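PDB 4GAX: amorpha-4,11-diene synthase from Artemisia annua, which probably cyclises farnesyl diphosphate to the sesquiterpene amorpha-4,11-diene, with release of diphosphate. Local coordinates for residues Glu363-Leu368 with Asn375-Gly380; Thr425-Met430 with Lys436-Trp441. One frame throughout, in Å; residues are numbered along the deposited sequence.

Contact 1: residues Glu363-Leu368 with Asn375-Gly380; sequences EMEEIL and NIFNCG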
loop_
_atom_site.group_PDB
_atom_site.type_symbol
_atom_site.label_atom_id
_atom_site.label_comp_id
_atom_site.label_asym_id
_atom_site.label_seq_id
_atom_site.Cartn_x
_atom_site.Cartn_y
_atom_site.Cartn_z
ATOM N N GLU A 363 20.989 -14.197 7.144
ATOM C CA GLU A 363 20.594 -14.946 5.960
ATOM C C GLU A 363 20.490 -14.016 4.740
ATOM O O GLU A 363 20.911 -14.376 3.629
ATOM C CB GLU A 363 19.286 -15.698 6.198
ATOM C CG GLU A 363 18.544 -15.998 4.911
ATOM C CD GLU A 363 17.522 -17.104 5.049
ATOM O OE1 GLU A 363 16.854 -17.407 4.036
ATOM O OE2 GLU A 363 17.387 -17.671 6.158
ATOM N N MET A 364 19.956 -12.814 4.939
ATOM C CA MET A 364 19.807 -11.865 3.831
ATOM C C MET A 364 21.161 -11.270 3.422
ATOM O O MET A 364 21.427 -11.043 2.233
ATOM C CB MET A 364 18.811 -10.761 4.203
ATOM C CG MET A 364 18.662 -9.670 3.141
ATOM S SD MET A 364 18.125 -10.259 1.509
ATOM C CE MET A 364 16.462 -10.794 1.857
ATOM N N GLU A 365 22.018 -11.036 4.411
ATOM C CA GLU A 365 23.364 -10.519 4.177
ATOM C C GLU A 365 24.155 -11.489 3.304
ATOM O O GLU A 365 24.924 -11.068 2.427
ATOM C CB GLU A 365 24.095 -10.330 5.509
ATOM C CG GLU A 365 25.529 -9.822 5.356
ATOM C CD GLU A 365 26.199 -9.488 6.685
ATOM O OE1 GLU A 365 25.672 -9.882 7.748
ATOM O OE2 GLU A 365 27.262 -8.831 6.663
ATOM N N GLU A 366 23.979 -12.785 3.563
ATOM C CA GLU A 366 24.676 -13.832 2.806
ATOM C C GLU A 366 24.131 -13.923 1.389
ATOM O O GLU A 366 24.896 -14.114 0.438
ATOM C CB GLU A 366 24.565 -15.185 3.524
ATOM C CG GLU A 366 25.399 -15.242 4.813
ATOM C CD GLU A 366 25.185 -16.531 5.620
ATOM O OE1 GLU A 366 24.214 -17.281 5.338
ATOM O OE2 GLU A 366 25.992 -16.789 6.545
ATOM N N ILE A 367 22.809 -13.792 1.250
ATOM C CA ILE A 367 22.174 -13.787 -0.068
ATOM C C ILE A 367 22.687 -12.621 -0.908
ATOM O O ILE A 367 23.066 -12.808 -2.074
ATOM C CB ILE A 367 20.627 -13.737 0.042
ATOM C CG1 ILE A 367 20.082 -15.097 0.488
ATOM C CG2 ILE A 367 19.995 -13.344 -1.287
ATOM C CD1 ILE A 367 18.590 -15.083 0.887
ATOM N N LEU A 368 22.722 -11.426 -0.314
ATOM C CA LEU A 368 23.182 -10.241 -1.032
ATOM C C LEU A 368 24.677 -10.279 -1.335
ATOM O O LEU A 368 25.089 -9.873 -2.422
ATOM C CB LEU A 368 22.802 -8.946 -0.300
ATOM C CG LEU A 368 21.289 -8.736 -0.270
ATOM C CD1 LEU A 368 20.920 -7.432 0.446
ATOM C CD2 LEU A 368 20.733 -8.743 -1.682
ATOM N N ASN A 375 27.163 -3.865 -0.442
ATOM C CA ASN A 375 27.000 -2.431 -0.210
ATOM C C ASN A 375 25.542 -2.056 -0.022
ATOM O O ASN A 375 25.224 -1.196 0.792
ATOM C CB ASN A 375 27.638 -1.607 -1.330
ATOM C CG ASN A 375 29.151 -1.737 -1.346
ATOM O OD1 ASN A 375 29.789 -1.863 -0.292
ATOM N ND2 ASN A 375 29.735 -1.725 -2.542
ATOM N N ILE A 376 24.659 -2.715 -0.770
ATOM C CA ILE A 376 23.226 -2.522 -0.593
ATOM C C ILE A 376 22.781 -3.107 0.748
ATOM O O ILE A 376 21.957 -2.511 1.444
ATOM C CB ILE A 376 22.427 -3.097 -1.793
ATOM C CG1 ILE A 376 22.337 -2.038 -2.897
ATOM C CG2 ILE A 376 21.019 -3.542 -1.384
ATOM C CD1 ILE A 376 22.683 -2.558 -4.271
ATOM N N PHE A 377 23.341 -4.246 1.147
ATOM C CA PHE A 377 22.987 -4.752 2.471
ATOM C C PHE A 377 23.416 -3.775 3.570
ATOM O O PHE A 377 22.653 -3.494 4.503
ATOM C CB PHE A 377 23.568 -6.143 2.763
ATOM C CG PHE A 377 23.299 -6.598 4.171
ATOM C CD1 PHE A 377 22.058 -7.123 4.516
ATOM C CD2 PHE A 377 24.257 -6.438 5.164
ATOM C CE1 PHE A 377 21.787 -7.513 5.817
ATOM C CE2 PHE A 377 23.991 -6.824 6.470
ATOM C CZ PHE A 377 22.750 -7.358 6.795
ATOM N N ASN A 378 24.636 -3.256 3.462
ATOM C CA ASN A 378 25.172 -2.404 4.511
ATOM C C ASN A 378 24.413 -1.086 4.597
ATOM O O ASN A 378 24.237 -0.541 5.680
ATOM C CB ASN A 378 26.674 -2.161 4.317
ATOM C CG ASN A 378 27.508 -3.388 4.640
ATOM O OD1 ASN A 378 27.154 -4.187 5.514
ATOM N ND2 ASN A 378 28.625 -3.543 3.936
ATOM N N CYS A 379 23.973 -0.572 3.454
ATOM C CA CYS A 379 23.114 0.605 3.461
ATOM C C CYS A 379 21.816 0.310 4.206
ATOM O O CYS A 379 21.425 1.071 5.092
ATOM C CB CYS A 379 22.830 1.085 2.034
ATOM S SG CYS A 379 24.266 1.870 1.234
ATOM N N GLY A 380 21.166 -0.804 3.867
ATOM C CA GLY A 380 19.948 -1.221 4.559
ATOM C C GLY A 380 20.149 -1.388 6.060
ATOM O O GLY A 380 19.333 -0.933 6.869
#

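Contact 2: residues Thr425-Met430 with Lys436-Trp441; sequences TCYLGM and KEAFEW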
loop_
_atom_site.group_PDB
_atom_site.type_symbol
_atom_site.label_atom_id
_atom_site.label_comp_id
_atom_site.label_asym_id
_atom_site.label_seq_id
_atom_site.Cartn_x
_atom_site.Cartn_y
_atom_site.Cartn_z
ATOM N N THR A 425 13.600 -1.840 3.552
ATOM C CA THR A 425 13.442 -3.301 3.590
ATOM C C THR A 425 12.970 -3.762 2.216
ATOM O O THR A 425 13.355 -4.848 1.734
ATOM C CB THR A 425 12.445 -3.770 4.661
ATOM O OG1 THR A 425 12.931 -3.420 5.964
ATOM C CG2 THR A 425 12.265 -5.289 4.595
ATOM N N CYS A 426 12.140 -2.940 1.570
ATOM C CA CYS A 426 11.761 -3.212 0.173
ATOM C C CYS A 426 12.964 -3.129 -0.763
ATOM O O CYS A 426 13.054 -3.893 -1.736
ATOM C CB CYS A 426 10.676 -2.250 -0.316
ATOM S SG CYS A 426 9.040 -2.626 0.379
ATOM N N TYR A 427 13.872 -2.185 -0.489
ATOM C CA TYR A 427 15.090 -2.084 -1.283
ATOM C C TYR A 427 15.845 -3.418 -1.240
ATOM O O TYR A 427 16.278 -3.943 -2.273
ATOM C CB TYR A 427 16.017 -0.995 -0.746
ATOM C CG TYR A 427 15.645 0.436 -1.085
ATOM C CD1 TYR A 427 16.601 1.443 -1.001
ATOM C CD2 TYR A 427 14.345 0.794 -1.435
ATOM C CE1 TYR A 427 16.294 2.759 -1.285
ATOM C CE2 TYR A 427 14.028 2.126 -1.729
ATOM C CZ TYR A 427 15.010 3.097 -1.649
ATOM O OH TYR A 427 14.726 4.417 -1.933
ATOM N N LEU A 428 16.013 -3.961 -0.038
ATOM C CA LEU A 428 16.788 -5.189 0.130
ATOM C C LEU A 428 16.113 -6.354 -0.578
ATOM O O LEU A 428 16.789 -7.200 -1.161
ATOM C CB LEU A 428 16.970 -5.526 1.614
ATOM C CG LEU A 428 17.810 -4.536 2.420
ATOM C CD1 LEU A 428 18.118 -5.109 3.814
ATOM C CD2 LEU A 428 19.096 -4.228 1.671
ATOM N N GLY A 429 14.780 -6.391 -0.526
ATOM C CA GLY A 429 14.022 -7.462 -1.151
ATOM C C GLY A 429 14.016 -7.328 -2.664
ATOM O O GLY A 429 13.841 -8.317 -3.375
ATOM N N MET A 430 14.207 -6.104 -3.149
ATOM C CA MET A 430 14.292 -5.827 -4.587
ATOM C C MET A 430 15.685 -5.398 -5.021
ATOM O O MET A 430 15.851 -4.407 -5.743
ATOM C CB MET A 430 13.287 -4.743 -4.977
ATOM C CG MET A 430 11.863 -5.206 -4.922
ATOM S SD MET A 430 10.679 -3.946 -5.493
ATOM C CE MET A 430 9.818 -3.728 -3.945
ATOM N N LYS A 436 22.410 3.043 -6.223
ATOM C CA LYS A 436 23.014 3.809 -5.137
ATOM C C LYS A 436 22.177 5.072 -4.934
ATOM O O LYS A 436 22.017 5.556 -3.811
ATOM C CB LYS A 436 24.466 4.169 -5.463
ATOM C CG LYS A 436 25.321 4.543 -4.251
ATOM C CD LYS A 436 26.721 5.003 -4.678
ATOM C CE LYS A 436 27.724 4.972 -3.520
ATOM N NZ LYS A 436 29.090 5.448 -3.918
ATOM N N GLU A 437 21.615 5.573 -6.032
ATOM C CA GLU A 437 20.792 6.780 -6.017
ATOM C C GLU A 437 19.525 6.589 -5.198
ATOM O O GLU A 437 19.052 7.528 -4.559
ATOM C CB GLU A 437 20.424 7.220 -7.443
ATOM C CG GLU A 437 21.582 7.822 -8.240
ATOM C CD GLU A 437 22.697 6.820 -8.531
ATOM O OE1 GLU A 437 22.398 5.610 -8.647
ATOM O OE2 GLU A 437 23.874 7.243 -8.631
ATOM N N ALA A 438 18.975 5.379 -5.215
ATOM C CA ALA A 438 17.755 5.123 -4.477
ATOM C C ALA A 438 18.053 5.249 -2.995
ATOM O O ALA A 438 17.264 5.824 -2.240
ATOM C CB ALA A 438 17.204 3.758 -4.802
ATOM N N PHE A 439 19.203 4.727 -2.578
ATOM C CA PHE A 439 19.598 4.839 -1.176
ATOM C C PHE A 439 19.936 6.265 -0.788
ATOM O O PHE A 439 19.631 6.692 0.327
ATOM C CB PHE A 439 20.761 3.906 -0.849
ATOM C CG PHE A 439 20.324 2.590 -0.279
ATOM C CD1 PHE A 439 19.786 2.527 0.996
ATOM C CD2 PHE A 439 20.442 1.424 -1.015
ATOM C CE1 PHE A 439 19.375 1.316 1.533
ATOM C CE2 PHE A 439 20.044 0.219 -0.486
ATOM C CZ PHE A 439 19.508 0.165 0.794
ATOM N N GLU A 440 20.578 6.998 -1.694
ATOM C CA GLU A 440 20.815 8.416 -1.468
ATOM C C GLU A 440 19.481 9.119 -1.222
ATOM O O GLU A 440 19.351 9.939 -0.305
ATOM C CB GLU A 440 21.538 9.045 -2.664
ATOM C CG GLU A 440 22.965 8.561 -2.858
ATOM C CD GLU A 440 23.563 9.030 -4.178
ATOM O OE1 GLU A 440 22.837 9.683 -4.965
ATOM O OE2 GLU A 440 24.756 8.744 -4.430
ATOM N N TRP A 441 18.490 8.802 -2.043
ATOM C CA TRP A 441 17.151 9.346 -1.848
ATOM C C TRP A 441 16.643 9.030 -0.439
ATOM O O TRP A 441 16.251 9.928 0.312
ATOM C CB TRP A 441 16.180 8.781 -2.888
ATOM C CG TRP A 441 14.811 9.348 -2.736
ATOM C CD1 TRP A 441 14.387 10.589 -3.129
ATOM C CD2 TRP A 441 13.682 8.707 -2.143
ATOM N NE1 TRP A 441 13.063 10.758 -2.813
ATOM C CE2 TRP A 441 12.603 9.613 -2.212
ATOM C CE3 TRP A 441 13.475 7.451 -1.560
ATOM C CZ2 TRP A 441 11.340 9.305 -1.719
ATOM C CZ3 TRP A 441 12.219 7.143 -1.076
ATOM C CH2 TRP A 441 11.167 8.064 -1.158
#

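Contact 1: residues Glu363-Leu368 with Asn375-Gly380
CB of E365 sits over one face of the F377 ring, and the rest of the side chain slants outward past the rim. That CB is 3.5 Å from the centroid of F377 and 12° off the ring normal, a CH-pi contact. Farther along the extended chain, CG of E365 lies about level with the rim, 3.5 Å from CE2 of F377, and CD also reaches that carbon at 3.5 Å. The carboxylate comes to rest beyond the rim, nearly parallel to the ring (planes 14° apart), with OE1 3.7 Å from CE2 of F377. CB of F377 points toward helix 351-370, and CG anti to the backbone N (chi1 175°) carries the ring on to E365. CD1 of L368 lies at the ring's edge, near its plane, and touches CB of F377 at 3.7 Å. With an alanine here instead of F377, E365 would probably lose the surface on which its CB and CG lie and be freer to turn. Helices 351-370 and 374-399 form an antiparallel pair joined by a short turn, segment axes 9.3 Å apart, within the all-helical class I terpene synthase fold. M364 packs on F304 of helix 299-322, while L368 and I376 both rest on L428 of helix 419-429.

Contact 2: residues Thr425-Met430 with Lys436-Trp441
The hydroxyl of Y427 gives its hydrogen to the backbone carbonyl of A438, with OH and O 2.9 Å apart. The C=O...O angle is 113° and the hydroxyl stands well above the carbonyl plane, so the bond is not directed at a lone pair; the carbonyl oxygen, for its part, lies in the plane of the tyrosine ring, at its edge. The same OH meets the edge of the W441 indole, 3.3 Å from CE3 on the six-membered ring, where the two side chains cross at about a right angle. The phenol is thus met at its tip by both a polar and an aromatic group of segment 436-441.

Lower on the ring, CE1 of Y427 rests 3.8 Å from CB of A438. CD1 of Y427 points into the face of F439, 3.5 Å above the plane and over its centre. This is a T-shaped stack with centroids of Y427 and F439 4.9 Å apart and planes at 82°. With CG turned opposite its carbonyl carbon (chi1 -78°), the tyrosine brings a ring edge to that face. L428 meets the edge of F439 more loosely, CD2 to CZ at 4.5 Å.

Helices 419-429 and 436-443 run nearly antiparallel, their segment axes 11.5 Å apart, and the large side chains span this separation. The contact is aromatic packing between successive antiparallel helices of the all-helical terpene synthase fold. M430 is where the first helix gives way to the short connection, from which V434 packs on Y427. Helix 374-399 meets F439 through I376, C379 and F383, and helix 519-535 supports Y427 through L521.

Overall arrangement
Both contacts join helices that follow one another in the all-helical terpene synthase metal-binding family region, and contact 2 comes later in the chain. Their centres are about 11 Å apart and they touch: O of I376 lies 3.3 Å from CD2 of L428, and CB of C379 lies 3.5 Å from CE1 of F439. Helix 374-399 thus packs on helix 351-370 with one side and on the pair of contact 2 with another. Contact 1, about 24 Å from the chain's centre, combines buried apolar packing with a partly exposed glutamate laid on a ring. Contact 2, at about 17 Å, is mainly aromatic and adds a tyrosine-to-backbone hydrogen bond.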